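Glycoside hydrolase family 88 protein (Bacteroides vulgatus, PDB 4Q88) is of unproven function but probably acts as a glycoside hydrolase on sugar substrates. Local coordinates at residues H140-L145 with G185-D190; A144-M149 with F219-K224; R239-A244 with N288-A293. All blocks are in the same frame, centred on the assembly; numbering follows the deposited sequence. Where two conformers were deposited one is given.

Contact 1. Residues H140-L145 with G185-D190; sequences HWVDAL and GLYYRD
One direct hydrogen bond joins the segments: Val142 N donates to Arg189 O at 2.9 Å. It is nearly straight (167° at the hydrogen), yet the donor stands above the carbonyl plane. The same oxygen also accepts from a water, which donates in turn to Asp143 OD1 (2.7 Å) and accepts a hydrogen bond from Arg189 NE. A second water accepts from Arg189 NH2 at 2.8 Å and donates to Asp143 OD2. Carboxylate and guanidinium are thus coupled through two waters rather than by direct contact, Asp143 OD1 lying 5.1 Å from Arg189 NE; both waters sit at the guanidinium edge, in its plane.

The main side-chain packing is apolar. Val142 CG2, anti to its backbone N, abuts Tyr187 CB at 3.6 Å, while CG1 lies against the Arg189 backbone. Leu145 CD1 covers one face of the Tyr187 ring, offset toward the rim and 4.1 Å from CZ.

Beyond the segments, the Tyr187 hydroxyl is hydrogen-bonded to Asp176. The contact sets the start of helix 144-159 against strand 186-187, with helix 163-179 touching Val142, Leu145 and Tyr187, and Ala215 of helix 209-225 touching Leu145 and Tyr187.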
ATOM      1  N   HIS A 140      -6.275   5.730  12.309  1.00 19.97           N
ATOM      2  CA  HIS A 140      -5.547   6.696  13.161  1.00 19.97           C
ATOM      3  C   HIS A 140      -4.011   6.680  12.930  1.00 19.28           C
ATOM      4  O   HIS A 140      -3.244   7.292  13.709  1.00 19.80           O
ATOM      5  CB  HIS A 140      -5.822   6.407  14.687  1.00 22.04           C
ATOM      6  CG  HIS A 140      -5.624   4.967  15.082  1.00 22.67           C
ATOM      7  ND1 HIS A 140      -4.420   4.463  15.519  1.00 24.81           N
ATOM      8  CD2 HIS A 140      -6.490   3.928  15.112  1.00 24.19           C
ATOM      9  CE1 HIS A 140      -4.544   3.166  15.763  1.00 24.98           C
ATOM     10  NE2 HIS A 140      -5.801   2.822  15.552  1.00 25.56           N
ATOM     11  N   TRP A 141      -3.571   5.950  11.897  1.00 18.19           N
ATOM     12  CA  TRP A 141      -2.161   5.912  11.454  1.00 17.77           C
ATOM     13  C   TRP A 141      -2.188   5.884   9.938  1.00 18.26           C
ATOM     14  O   TRP A 141      -3.124   5.298   9.350  1.00 16.62           O
ATOM     15  CB  TRP A 141      -1.381   4.773  12.137  1.00 19.14           C
ATOM     16  CG  TRP A 141      -1.590   3.432  11.586  1.00 18.39           C
ATOM     17  CD1 TRP A 141      -0.671   2.700  10.893  1.00 19.66           C
ATOM     18  CD2 TRP A 141      -2.770   2.604  11.698  1.00 17.57           C
ATOM     19  NE1 TRP A 141      -1.220   1.466  10.533  1.00 19.29           N
ATOM     20  CE2 TRP A 141      -2.515   1.412  10.981  1.00 18.37           C
ATOM     21  CE3 TRP A 141      -4.036   2.789  12.263  1.00 18.54           C
ATOM     22  CZ2 TRP A 141      -3.466   0.412  10.832  1.00 18.83           C
ATOM     23  CZ3 TRP A 141      -4.990   1.803  12.092  1.00 19.90           C
ATOM     24  CH2 TRP A 141      -4.687   0.616  11.411  1.00 19.70           C
ATOM     25  N   VAL A 142      -1.243   6.550   9.274  1.00 17.43           N
ATOM     26  CA  VAL A 142      -1.422   6.780   7.839  1.00 16.90           C
ATOM     27  C   VAL A 142      -1.427   5.475   7.019  1.00 16.96           C
ATOM     28  O   VAL A 142      -2.137   5.378   6.019  1.00 16.47           O
ATOM     29  CB  VAL A 142      -0.395   7.780   7.284  1.00 16.73           C
ATOM     30  CG1 VAL A 142       0.989   7.158   7.223  1.00 17.86           C
ATOM     31  CG2 VAL A 142      -0.795   8.254   5.883  1.00 15.52           C
ATOM     32  N   ASP A 143      -0.705   4.455   7.499  1.00 17.85           N
ATOM     33  CA  ASP A 143      -0.579   3.195   6.770  1.00 18.13           C
ATOM     34  C   ASP A 143      -1.980   2.536   6.557  1.00 17.36           C
ATOM     35  O   ASP A 143      -2.192   1.772   5.612  1.00 17.07           O
ATOM     36  CB  ASP A 143       0.315   2.176   7.454  1.00 18.08           C
ATOM     37  CG  ASP A 143       1.569   2.734   8.106  1.00 21.84           C
ATOM     38  OD1 ASP A 143       1.619   3.879   8.573  1.00 23.27           O
ATOM     39  OD2 ASP A 143       2.483   1.939   8.262  1.00 23.02           O
ATOM     40  N   ALA A 144      -2.924   2.842   7.447  1.00 16.19           N
ATOM     41  CA  ALA A 144      -4.283   2.328   7.407  1.00 16.28           C
ATOM     42  C   ALA A 144      -4.938   2.624   6.096  1.00 15.69           C
ATOM     43  O   ALA A 144      -5.802   1.853   5.645  1.00 16.72           O
ATOM     44  CB  ALA A 144      -5.150   2.922   8.497  1.00 17.22           C
ATOM     45  N   LEU A 145      -4.581   3.747   5.476  1.00 14.89           N
ATOM     46  CA  LEU A 145      -5.166   4.016   4.189  1.00 14.41           C
ATOM     47  C   LEU A 145      -4.916   2.940   3.138  1.00 14.72           C
ATOM     48  O   LEU A 145      -5.817   2.627   2.346  1.00 14.93           O
ATOM     49  CB  LEU A 145      -4.771   5.405   3.656  1.00 14.34           C
ATOM     50  CG  LEU A 145      -5.049   6.608   4.582  1.00 15.63           C
ATOM     51  CD1 LEU A 145      -4.698   7.895   3.832  1.00 17.42           C
ATOM     52  CD2 LEU A 145      -6.513   6.627   5.019  1.00 16.52           C
ATOM     53  N   GLY A 185       0.782  19.145   1.412  1.00 17.63           N
ATOM     54  CA  GLY A 185       0.162  18.097   0.573  1.00 18.33           C
ATOM     55  C   GLY A 185       0.670  16.719   0.896  1.00 19.86           C
ATOM     56  O   GLY A 185       0.672  15.844   0.014  1.00 18.22           O
ATOM     57  N   LEU A 186       1.111  16.506   2.149  1.00 16.49           N
ATOM     58  CA  LEU A 186       1.577  15.194   2.598  1.00 16.92           C
ATOM     59  C   LEU A 186       1.005  14.896   3.967  1.00 16.73           C
ATOM     60  O   LEU A 186       0.554  15.819   4.663  1.00 17.45           O
ATOM     61  CB  LEU A 186       3.123  15.162   2.651  1.00 17.36           C
ATOM     62  CG  LEU A 186       3.894  15.361   1.346  1.00 18.02           C
ATOM     63  CD1 LEU A 186       5.387  15.480   1.649  1.00 19.72           C
ATOM     64  CD2 LEU A 186       3.654  14.196   0.414  1.00 20.15           C
ATOM     65  N   TYR A 187       1.014  13.606   4.320  1.00 15.53           N
ATOM     66  CA  TYR A 187       0.554  13.088   5.574  1.00 15.85           C
ATOM     67  C   TYR A 187       1.713  12.831   6.544  1.00 16.19           C
ATOM     68  O   TYR A 187       2.750  12.220   6.170  1.00 16.04           O
ATOM     69  CB  TYR A 187      -0.138  11.738   5.422  1.00 15.79           C
ATOM     70  CG  TYR A 187      -1.478  11.822   4.722  1.00 16.84           C
ATOM     71  CD1 TYR A 187      -1.573  11.733   3.360  1.00 18.12           C
ATOM     72  CD2 TYR A 187      -2.634  11.946   5.449  1.00 16.47           C
ATOM     73  CE1 TYR A 187      -2.814  11.816   2.733  1.00 17.36           C
ATOM     74  CE2 TYR A 187      -3.869  11.986   4.862  1.00 16.58           C
ATOM     75  CZ  TYR A 187      -3.956  11.932   3.499  1.00 17.39           C
ATOM     76  OH  TYR A 187      -5.196  12.017   2.908  1.00 18.05           O
ATOM     77  N   TYR A 188       1.514  13.261   7.795  1.00 16.69           N
ATOM     78  CA  TYR A 188       2.303  12.796   8.933  1.00 17.65           C
ATOM     79  C   TYR A 188       1.884  11.355   9.224  1.00 18.33           C
ATOM     80  O   TYR A 188       0.738  10.939   8.938  1.00 18.17           O
ATOM     81  CB  TYR A 188       2.059  13.638  10.181  1.00 18.09           C
ATOM     82  CG  TYR A 188       2.463  15.092   9.989  1.00 18.17           C
ATOM     83  CD1 TYR A 188       3.823  15.460  10.013  1.00 18.21           C
ATOM     84  CD2 TYR A 188       1.527  16.083   9.804  1.00 18.40           C
ATOM     85  CE1 TYR A 188       4.216  16.779   9.811  1.00 19.74           C
ATOM     86  CE2 TYR A 188       1.913  17.413   9.611  1.00 19.13           C
ATOM     87  CZ  TYR A 188       3.262  17.748   9.629  1.00 19.21           C
ATOM     88  OH  TYR A 188       3.650  19.082   9.423  1.00 20.10           O
ATOM     89  N   ARG A 189       2.811  10.597   9.762  1.00 16.77           N
ATOM     90  CA  ARG A 189       2.515   9.177   9.927  0.60 17.28           C
ATOM     91  C   ARG A 189       1.511   8.813  11.022  1.00 18.47           C
ATOM     92  O   ARG A 189       0.872   7.780  10.918  1.00 17.14           O
ATOM     93  CB  ARG A 189       3.753   8.339   9.990  0.60 18.01           C
ATOM     94  CG  ARG A 189       4.466   8.348  11.306  0.60 17.98           C
ATOM     95  CD  ARG A 189       5.637   7.382  11.314  0.60 19.36           C
ATOM     96  NE  ARG A 189       5.266   5.955  11.424  0.60 21.55           N
ATOM     97  CZ  ARG A 189       6.160   4.989  11.638  0.60 27.86           C
ATOM     98  NH1 ARG A 189       7.464   5.300  11.788  0.60 28.06           N
ATOM     99  NH2 ARG A 189       5.781   3.713  11.704  0.60 29.49           N
ATOM    100  N   ASP A 190       1.382   9.647  12.055  1.00 18.51           N
ATOM    101  CA  ASP A 190       0.348   9.494  13.078  1.00 19.32           C
ATOM    102  C   ASP A 190       0.382  10.777  13.922  1.00 21.24           C
ATOM    103  O   ASP A 190       1.202  11.691  13.657  1.00 18.91           O
ATOM    104  CB  ASP A 190       0.535   8.215  13.923  1.00 19.73           C
ATOM    105  CG  ASP A 190       1.844   8.211  14.736  1.00 23.42           C
ATOM    106  OD1 ASP A 190       2.182   9.242  15.382  1.00 23.32           O
ATOM    107  OD2 ASP A 190       2.532   7.164  14.680  1.00 25.04           O
TER
HETATM  108  O   HOH W   1       2.372   5.017  10.926  1.00 34.03           O
HETATM  109  O   HOH W   2       3.200   2.767  11.045  1.00 41.95           O

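Contact 2. Residues A144-M149 with F219-K224; sequences ALYMVM and FAKVLK
Tyr146 OH is the polar side-chain atom most clearly held here, gripped by one hydrogen bond, to Thr46 OG1 outside the two segments. Across the contact it meets carbon: Lys221 CE lies 3.6 Å from Tyr146 OH, and Lys221 CD approaches Tyr146 CE2 obliquely at 3.5 Å. Bends at chi3 and chi4 fold the lysine chain along this end of the phenol.

The segments of helices 144-159 and 209-225 run nearly parallel, their axes 9.5 Å apart and inclined by 22°. Between them the selenomethionine Met149 reaches Phe219. Its CE stands over the centre of the ring, 3.8 Å from the centroid and 5° off the normal, a CH-pi contact; a bend at chi3 brings the methyl there. SE is farther away and oblique, completing a Met-aromatic contact. Nearer the backbone, Met149 CB presses on Val222 CG2 at 3.5 Å, tighter than usual for two carbons. Leu172 of helix 163-179 touches both Leu145 and Phe219.

With all six touching residues buried, the contact made mainly by carbon and selenium, and no polar bond between the segments, packing and dispersion probably hold the helices here, and even the lysine contributes its methylenes.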
ATOM      1  N   ALA A 144      -2.924   2.842   7.447  1.00 16.19           N
ATOM      2  CA  ALA A 144      -4.283   2.328   7.407  1.00 16.28           C
ATOM      3  C   ALA A 144      -4.938   2.624   6.096  1.00 15.69           C
ATOM      4  O   ALA A 144      -5.802   1.853   5.645  1.00 16.72           O
ATOM      5  CB  ALA A 144      -5.150   2.922   8.497  1.00 17.22           C
ATOM      6  N   LEU A 145      -4.581   3.747   5.476  1.00 14.89           N
ATOM      7  CA  LEU A 145      -5.166   4.016   4.189  1.00 14.41           C
ATOM      8  C   LEU A 145      -4.916   2.940   3.138  1.00 14.72           C
ATOM      9  O   LEU A 145      -5.817   2.627   2.346  1.00 14.93           O
ATOM     10  CB  LEU A 145      -4.771   5.405   3.656  1.00 14.34           C
ATOM     11  CG  LEU A 145      -5.049   6.608   4.582  1.00 15.63           C
ATOM     12  CD1 LEU A 145      -4.698   7.895   3.832  1.00 17.42           C
ATOM     13  CD2 LEU A 145      -6.513   6.627   5.019  1.00 16.52           C
ATOM     14  N   TYR A 146      -3.700   2.431   3.018  1.00 13.97           N
ATOM     15  CA  TYR A 146      -3.484   1.343   2.111  1.00 15.03           C
ATOM     16  C   TYR A 146      -4.150   0.083   2.635  1.00 14.56           C
ATOM     17  O   TYR A 146      -4.695  -0.708   1.837  1.00 16.23           O
ATOM     18  CB  TYR A 146      -1.981   1.109   1.880  1.00 15.67           C
ATOM     19  CG  TYR A 146      -1.713   0.045   0.844  1.00 16.11           C
ATOM     20  CD1 TYR A 146      -1.686  -1.307   1.192  1.00 15.89           C
ATOM     21  CD2 TYR A 146      -1.552   0.367  -0.503  1.00 17.05           C
ATOM     22  CE1 TYR A 146      -1.493  -2.280   0.203  1.00 16.55           C
ATOM     23  CE2 TYR A 146      -1.333  -0.578  -1.459  1.00 17.79           C
ATOM     24  CZ  TYR A 146      -1.347  -1.914  -1.120  1.00 17.87           C
ATOM     25  OH  TYR A 146      -1.157  -2.845  -2.127  1.00 18.75           O
HETATM   26  N   MSE A 147      -4.092  -0.154   3.945  1.00 14.67           N
HETATM   27  CA  MSE A 147      -4.642  -1.413   4.458  1.00 14.53           C
HETATM   28  C   MSE A 147      -6.161  -1.527   4.174  1.00 17.37           C
HETATM   29  O   MSE A 147      -6.681  -2.602   3.874  1.00 18.77           O
HETATM   30  CB  MSE A 147      -4.354  -1.524   5.942  1.00 16.11           C
HETATM   31  CG  MSE A 147      -2.891  -1.469   6.338  1.00 16.21           C
HETATM   32 SE   MSE A 147      -1.666  -2.553   5.226  0.70 20.19          SE
HETATM   33  CE  MSE A 147      -0.242  -1.203   5.151  1.00 23.08           C
ATOM     34  N   VAL A 148      -6.853  -0.417   4.293  1.00 16.86           N
ATOM     35  CA  VAL A 148      -8.321  -0.430   4.342  1.00 16.90           C
ATOM     36  C   VAL A 148      -9.055   0.336   3.264  1.00 17.04           C
ATOM     37  O   VAL A 148     -10.147  -0.119   2.826  1.00 18.14           O
ATOM     38  CB  VAL A 148      -8.860  -0.092   5.757  1.00 15.91           C
ATOM     39  CG1 VAL A 148     -10.277  -0.586   5.911  1.00 15.88           C
ATOM     40  CG2 VAL A 148      -8.021  -0.725   6.864  1.00 16.99           C
HETATM   41  N   MSE A 149      -8.530   1.442   2.740  1.00 16.13           N
HETATM   42  CA  MSE A 149      -9.295   2.122   1.690  1.00 16.20           C
HETATM   43  C   MSE A 149      -9.655   1.188   0.535  1.00 15.23           C
HETATM   44  O   MSE A 149     -10.793   1.230   0.060  1.00 17.29           O
HETATM   45  CB  MSE A 149      -8.711   3.428   1.093  1.00 16.48           C
HETATM   46  CG  MSE A 149      -8.634   4.558   2.113  1.00 16.34           C
HETATM   47 SE   MSE A 149      -8.533   6.340   1.329  0.70 20.96          SE
HETATM   48  CE  MSE A 149      -6.971   6.010   0.246  1.00 16.76           C
ATOM     49  N   PHE A 219      -4.685   5.785  -2.774  1.00 15.91           N
ATOM     50  CA  PHE A 219      -5.594   6.580  -3.589  1.00 17.14           C
ATOM     51  C   PHE A 219      -5.644   6.065  -4.998  1.00 17.35           C
ATOM     52  O   PHE A 219      -6.716   6.052  -5.629  1.00 17.49           O
ATOM     53  CB  PHE A 219      -5.193   8.065  -3.585  1.00 16.18           C
ATOM     54  CG  PHE A 219      -5.669   8.786  -2.370  1.00 16.58           C
ATOM     55  CD1 PHE A 219      -7.001   9.055  -2.217  1.00 19.38           C
ATOM     56  CD2 PHE A 219      -4.818   9.151  -1.362  1.00 15.49           C
ATOM     57  CE1 PHE A 219      -7.486   9.730  -1.111  1.00 19.57           C
ATOM     58  CE2 PHE A 219      -5.291   9.757  -0.210  1.00 17.71           C
ATOM     59  CZ  PHE A 219      -6.644  10.055  -0.084  1.00 18.54           C
ATOM     60  N   ALA A 220      -4.506   5.600  -5.530  1.00 17.67           N
ATOM     61  CA  ALA A 220      -4.562   4.948  -6.852  1.00 17.32           C
ATOM     62  C   ALA A 220      -5.467   3.726  -6.872  1.00 16.66           C
ATOM     63  O   ALA A 220      -6.339   3.556  -7.793  1.00 18.60           O
ATOM     64  CB  ALA A 220      -3.168   4.545  -7.309  1.00 17.89           C
ATOM     65  N   LYS A 221      -5.339   2.880  -5.861  1.00 17.13           N
ATOM     66  CA  LYS A 221      -6.197   1.705  -5.772  1.00 17.37           C
ATOM     67  C   LYS A 221      -7.690   2.053  -5.584  1.00 18.76           C
ATOM     68  O   LYS A 221      -8.577   1.359  -6.120  1.00 18.07           O
ATOM     69  CB  LYS A 221      -5.730   0.751  -4.702  1.00 17.38           C
ATOM     70  CG  LYS A 221      -4.427   0.036  -5.095  1.00 19.02           C
ATOM     71  CD  LYS A 221      -3.777  -0.667  -3.965  1.00 21.81           C
ATOM     72  CE  LYS A 221      -4.330  -2.007  -3.635  1.00 23.05           C
ATOM     73  NZ  LYS A 221      -4.238  -3.036  -4.724  1.00 26.48           N
ATOM     74  N   VAL A 222      -7.962   3.093  -4.815  1.00 16.63           N
ATOM     75  CA  VAL A 222      -9.326   3.573  -4.676  1.00 18.10           C
ATOM     76  C   VAL A 222      -9.869   4.000  -6.053  1.00 17.83           C
ATOM     77  O   VAL A 222     -10.957   3.524  -6.477  1.00 19.61           O
ATOM     78  CB  VAL A 222      -9.432   4.730  -3.676  1.00 18.03           C
ATOM     79  CG1 VAL A 222     -10.743   5.493  -3.865  1.00 19.50           C
ATOM     80  CG2 VAL A 222      -9.343   4.239  -2.251  1.00 17.54           C
ATOM     81  N   LEU A 223      -9.111   4.846  -6.762  1.00 18.03           N
ATOM     82  CA  LEU A 223      -9.545   5.375  -8.036  1.00 19.05           C
ATOM     83  C   LEU A 223      -9.647   4.282  -9.123  1.00 20.53           C
ATOM     84  O   LEU A 223     -10.500   4.377 -10.021  1.00 22.31           O
ATOM     85  CB  LEU A 223      -8.642   6.538  -8.476  1.00 19.75           C
ATOM     86  CG  LEU A 223      -8.827   7.778  -7.598  1.00 20.05           C
ATOM     87  CD1 LEU A 223      -7.695   8.752  -7.799  1.00 20.93           C
ATOM     88  CD2 LEU A 223     -10.203   8.430  -7.859  1.00 22.17           C
ATOM     89  N   LYS A 224      -8.872   3.224  -9.011  1.00 20.35           N
ATOM     90  CA  LYS A 224      -8.960   2.129  -9.955  1.00 23.72           C
ATOM     91  C   LYS A 224     -10.330   1.427  -9.957  1.00 23.65           C
ATOM     92  O   LYS A 224     -10.853   1.028 -11.029  1.00 22.87           O
ATOM     93  CB  LYS A 224      -7.844   1.201  -9.568  1.00 26.80           C
ATOM     94  CG  LYS A 224      -7.582  -0.030 -10.367  1.00 32.83           C
ATOM     95  CD  LYS A 224      -6.270  -0.577  -9.780  1.00 40.07           C
ATOM     96  CE  LYS A 224      -5.989  -1.967 -10.223  1.00 44.69           C
ATOM     97  NZ  LYS A 224      -6.103  -2.003 -11.670  1.00 48.26           N
TER

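Contact 3. Residues R239-A244 with N288-A293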
ATOM      1  N   ARG A 239      -6.809  15.051  -4.350  1.00 16.19           N
ATOM      2  CA  ARG A 239      -5.825  14.674  -3.345  1.00 16.23           C
ATOM      3  C   ARG A 239      -4.674  13.928  -4.020  1.00 15.70           C
ATOM      4  O   ARG A 239      -3.494  14.214  -3.734  1.00 16.30           O
ATOM      5  CB  ARG A 239      -6.446  13.875  -2.216  1.00 16.96           C
ATOM      6  CG  ARG A 239      -5.463  13.387  -1.166  1.00 17.19           C
ATOM      7  CD  ARG A 239      -4.756  14.494  -0.429  1.00 16.79           C
ATOM      8  NE  ARG A 239      -5.664  15.558  -0.015  1.00 17.70           N
ATOM      9  CZ  ARG A 239      -6.500  15.503   1.013  1.00 18.75           C
ATOM     10  NH1 ARG A 239      -6.493  14.477   1.839  1.00 19.84           N
ATOM     11  NH2 ARG A 239      -7.275  16.542   1.277  1.00 21.61           N
ATOM     12  N   PHE A 240      -4.999  12.970  -4.886  1.00 16.83           N
ATOM     13  CA  PHE A 240      -3.961  12.223  -5.606  1.00 16.38           C
ATOM     14  C   PHE A 240      -3.042  13.122  -6.435  1.00 16.93           C
ATOM     15  O   PHE A 240      -1.816  12.969  -6.420  1.00 18.02           O
ATOM     16  CB  PHE A 240      -4.652  11.181  -6.486  1.00 18.21           C
ATOM     17  CG  PHE A 240      -3.715  10.351  -7.289  1.00 18.78           C
ATOM     18  CD1 PHE A 240      -2.972   9.334  -6.694  1.00 19.39           C
ATOM     19  CD2 PHE A 240      -3.672  10.497  -8.653  1.00 20.81           C
ATOM     20  CE1 PHE A 240      -2.145   8.502  -7.447  1.00 19.94           C
ATOM     21  CE2 PHE A 240      -2.823   9.678  -9.413  1.00 21.74           C
ATOM     22  CZ  PHE A 240      -2.060   8.694  -8.802  1.00 20.99           C
ATOM     23  N   GLN A 241      -3.627  14.041  -7.191  1.00 17.32           N
ATOM     24  CA  GLN A 241      -2.844  14.938  -8.019  1.00 19.04           C
ATOM     25  C   GLN A 241      -1.958  15.876  -7.197  1.00 17.46           C
ATOM     26  O   GLN A 241      -0.815  16.160  -7.586  1.00 17.56           O
ATOM     27  CB  GLN A 241      -3.745  15.730  -8.942  1.00 19.97           C
ATOM     28  CG  GLN A 241      -4.366  14.841 -10.007  1.00 20.40           C
ATOM     29  CD  GLN A 241      -5.435  15.576 -10.806  1.00 22.24           C
ATOM     30  OE1 GLN A 241      -6.135  16.508 -10.276  1.00 22.38           O
ATOM     31  NE2 GLN A 241      -5.632  15.140 -12.046  1.00 22.87           N
ATOM     32  N   THR A 242      -2.497  16.384  -6.090  1.00 17.96           N
ATOM     33  CA  THR A 242      -1.688  17.249  -5.203  1.00 17.31           C
ATOM     34  C   THR A 242      -0.559  16.513  -4.545  1.00 17.25           C
ATOM     35  O   THR A 242       0.567  17.022  -4.457  1.00 18.11           O
ATOM     36  CB  THR A 242      -2.593  17.825  -4.137  1.00 18.28           C
ATOM     37  OG1 THR A 242      -3.663  18.555  -4.753  1.00 20.44           O
ATOM     38  CG2 THR A 242      -1.829  18.735  -3.215  1.00 19.28           C
HETATM   39  N   MSE A 243      -0.816  15.284  -4.060  1.00 16.49           N
HETATM   40  CA  MSE A 243       0.254  14.500  -3.501  1.00 15.59           C
HETATM   41  C   MSE A 243       1.302  14.188  -4.530  1.00 16.53           C
HETATM   42  O   MSE A 243       2.497  14.215  -4.251  1.00 16.09           O
HETATM   43  CB  MSE A 243      -0.238  13.144  -2.926  1.00 15.50           C
HETATM   44  CG  MSE A 243      -1.193  13.295  -1.762  1.00 15.31           C
HETATM   45 SE   MSE A 243      -1.464  11.512  -0.966  0.70 19.26          SE
HETATM   46  CE  MSE A 243       0.337  11.231  -0.207  1.00 17.96           C
ATOM     47  N   ALA A 244       0.887  13.923  -5.765  1.00 16.13           N
ATOM     48  CA  ALA A 244       1.854  13.620  -6.821  1.00 16.94           C
ATOM     49  C   ALA A 244       2.867  14.760  -6.992  1.00 16.60           C
ATOM     50  O   ALA A 244       4.093  14.526  -7.113  1.00 16.95           O
ATOM     51  CB  ALA A 244       1.143  13.362  -8.171  1.00 18.80           C
ATOM     52  N   ASN A 288      -3.417   6.100 -16.408  1.00 20.93           N
ATOM     53  CA  ASN A 288      -4.846   6.289 -16.303  1.00 23.06           C
ATOM     54  C   ASN A 288      -5.313   7.713 -16.521  1.00 24.86           C
ATOM     55  O   ASN A 288      -6.491   8.054 -16.213  1.00 26.45           O
ATOM     56  CB  ASN A 288      -5.377   5.666 -15.039  1.00 23.21           C
ATOM     57  CG  ASN A 288      -5.346   4.139 -15.094  1.00 23.96           C
ATOM     58  OD1 ASN A 288      -6.309   3.486 -15.540  1.00 25.38           O
ATOM     59  ND2 ASN A 288      -4.223   3.553 -14.715  1.00 23.01           N
ATOM     60  N   GLY A 289      -4.420   8.547 -17.040  1.00 24.18           N
ATOM     61  CA  GLY A 289      -4.782   9.885 -17.489  1.00 26.46           C
ATOM     62  C   GLY A 289      -5.041  10.977 -16.455  1.00 28.41           C
ATOM     63  O   GLY A 289      -5.611  12.018 -16.788  1.00 29.09           O
ATOM     64  N   LEU A 290      -4.552  10.776 -15.228  1.00 25.48           N
ATOM     65  CA  LEU A 290      -4.738  11.705 -14.125  1.00 26.34           C
ATOM     66  C   LEU A 290      -3.486  12.510 -13.805  1.00 26.40           C
ATOM     67  O   LEU A 290      -3.565  13.550 -13.123  1.00 26.98           O
ATOM     68  CB  LEU A 290      -5.198  10.915 -12.880  1.00 26.54           C
ATOM     69  CG  LEU A 290      -6.593  10.317 -12.948  1.00 29.53           C
ATOM     70  CD1 LEU A 290      -6.872   9.732 -11.571  1.00 31.97           C
ATOM     71  CD2 LEU A 290      -7.667  11.353 -13.305  1.00 30.46           C
ATOM     72  N   LEU A 291      -2.338  12.077 -14.354  1.00 23.29           N
ATOM     73  CA  LEU A 291      -1.089  12.795 -14.239  1.00 25.23           C
ATOM     74  C   LEU A 291      -0.460  12.998 -15.594  1.00 24.56           C
ATOM     75  O   LEU A 291      -0.395  12.050 -16.417  1.00 26.06           O
ATOM     76  CB  LEU A 291      -0.114  11.997 -13.369  1.00 25.64           C
ATOM     77  CG  LEU A 291      -0.550  11.631 -11.981  1.00 25.42           C
ATOM     78  CD1 LEU A 291       0.535  10.785 -11.336  1.00 24.85           C
ATOM     79  CD2 LEU A 291      -0.807  12.893 -11.149  1.00 27.41           C
ATOM     80  N   ASN A 292      -0.010  14.221 -15.835  1.00 25.60           N
ATOM     81  CA  ASN A 292       0.582  14.593 -17.094  1.00 28.25           C
ATOM     82  C   ASN A 292       1.849  13.773 -17.389  1.00 28.50           C
ATOM     83  O   ASN A 292       2.807  13.762 -16.591  1.00 26.91           O
ATOM     84  CB  ASN A 292       0.894  16.102 -17.130  1.00 29.88           C
ATOM     85  CG  ASN A 292       1.526  16.524 -18.429  1.00 35.93           C
ATOM     86  OD1 ASN A 292       2.719  16.352 -18.648  1.00 36.42           O
ATOM     87  ND2 ASN A 292       0.702  17.056 -19.336  1.00 42.07           N
ATOM     88  N   ALA A 293       1.850  13.077 -18.522  1.00 26.21           N
ATOM     89  CA  ALA A 293       2.984  12.196 -18.865  1.00 26.98           C
ATOM     90  C   ALA A 293       4.324  12.907 -19.011  1.00 28.04           C
ATOM     91  O   ALA A 293       5.351  12.361 -18.653  1.00 30.94           O
ATOM     92  CB  ALA A 293       2.671  11.378 -20.143  1.00 29.32           C
TER
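A Schellman motif ends helix 272-287, with Gly289 as its C-prime residue at positive phi, and the short connection that follows, as far as the N-cap Asn292 of helix 293-311, is the part that packs on helix 233-249. The motif is defined by two backbone bonds, Leu290 N to Gly285 O and Gly289 N to Ile286 O. The family belongs to the six-hairpin clan of helical barrels, and this loop joins two of its helices, 272-287 and 293-311.

The polar link is a single side-chain bond. Gln241 NE2 donates to Leu290 O at 2.8 Å with an angle of 160° at the hydrogen. The donor lies in the carbonyl plane on a lone pair, and the acceptor is only 14° out of the Gln241 amide plane, so both flat groups are turned favourably. The glutamine chain gets there by running extended beyond CG (chi2 171°). An alanine here would remove the amide that binds Leu290 O and would probably loosen the loop's hold on the helix.

Beside this bond lies an apolar patch built round Leu291. The Phe240 side chain, its CG anti to the backbone N, crosses that of Leu291 at about a right angle, and Phe240 CE2 comes within 3.9 Å of Leu291 CG. The approach to the ring is oblique, as is that of Leu290 CB, 4.4 Å from Phe240 CE2. Phe216 of helix 209-225 stacks with Phe240, and Phe282 and Tyr296 from the two helices flanking the loop touch both Ala244 and Leu291. One turn of helix beyond Phe240, the methyl of Ala244 packs against one branch of the leucine, Ala244 CB to Leu291 CD2 at 3.6 Å.

From the N terminus, the chain first enters residues 140-149, where contacts 1 and 2 open from overlapping segments sharing Ala144 and Leu145. Contact 1 closes the shorter loop at 185-190, bringing strand 186-187 back to the start of helix 144-159; contact 2, starting from the same stretch, closes farther along the chain, at 219-224. Contact 3 follows in series, its loop running from helix 233-249 to the connection before helix 293-311. The three also meet in space: Tyr187 OH packs on Phe219 CE2 and is probably hydrogen-bonded to Arg239 NH1, while Phe219 CB touches Phe240 CD1. Strand 186-187 and helix 209-225 thus both pack on helix 233-249, tying contacts 1 and 2 to contact 3.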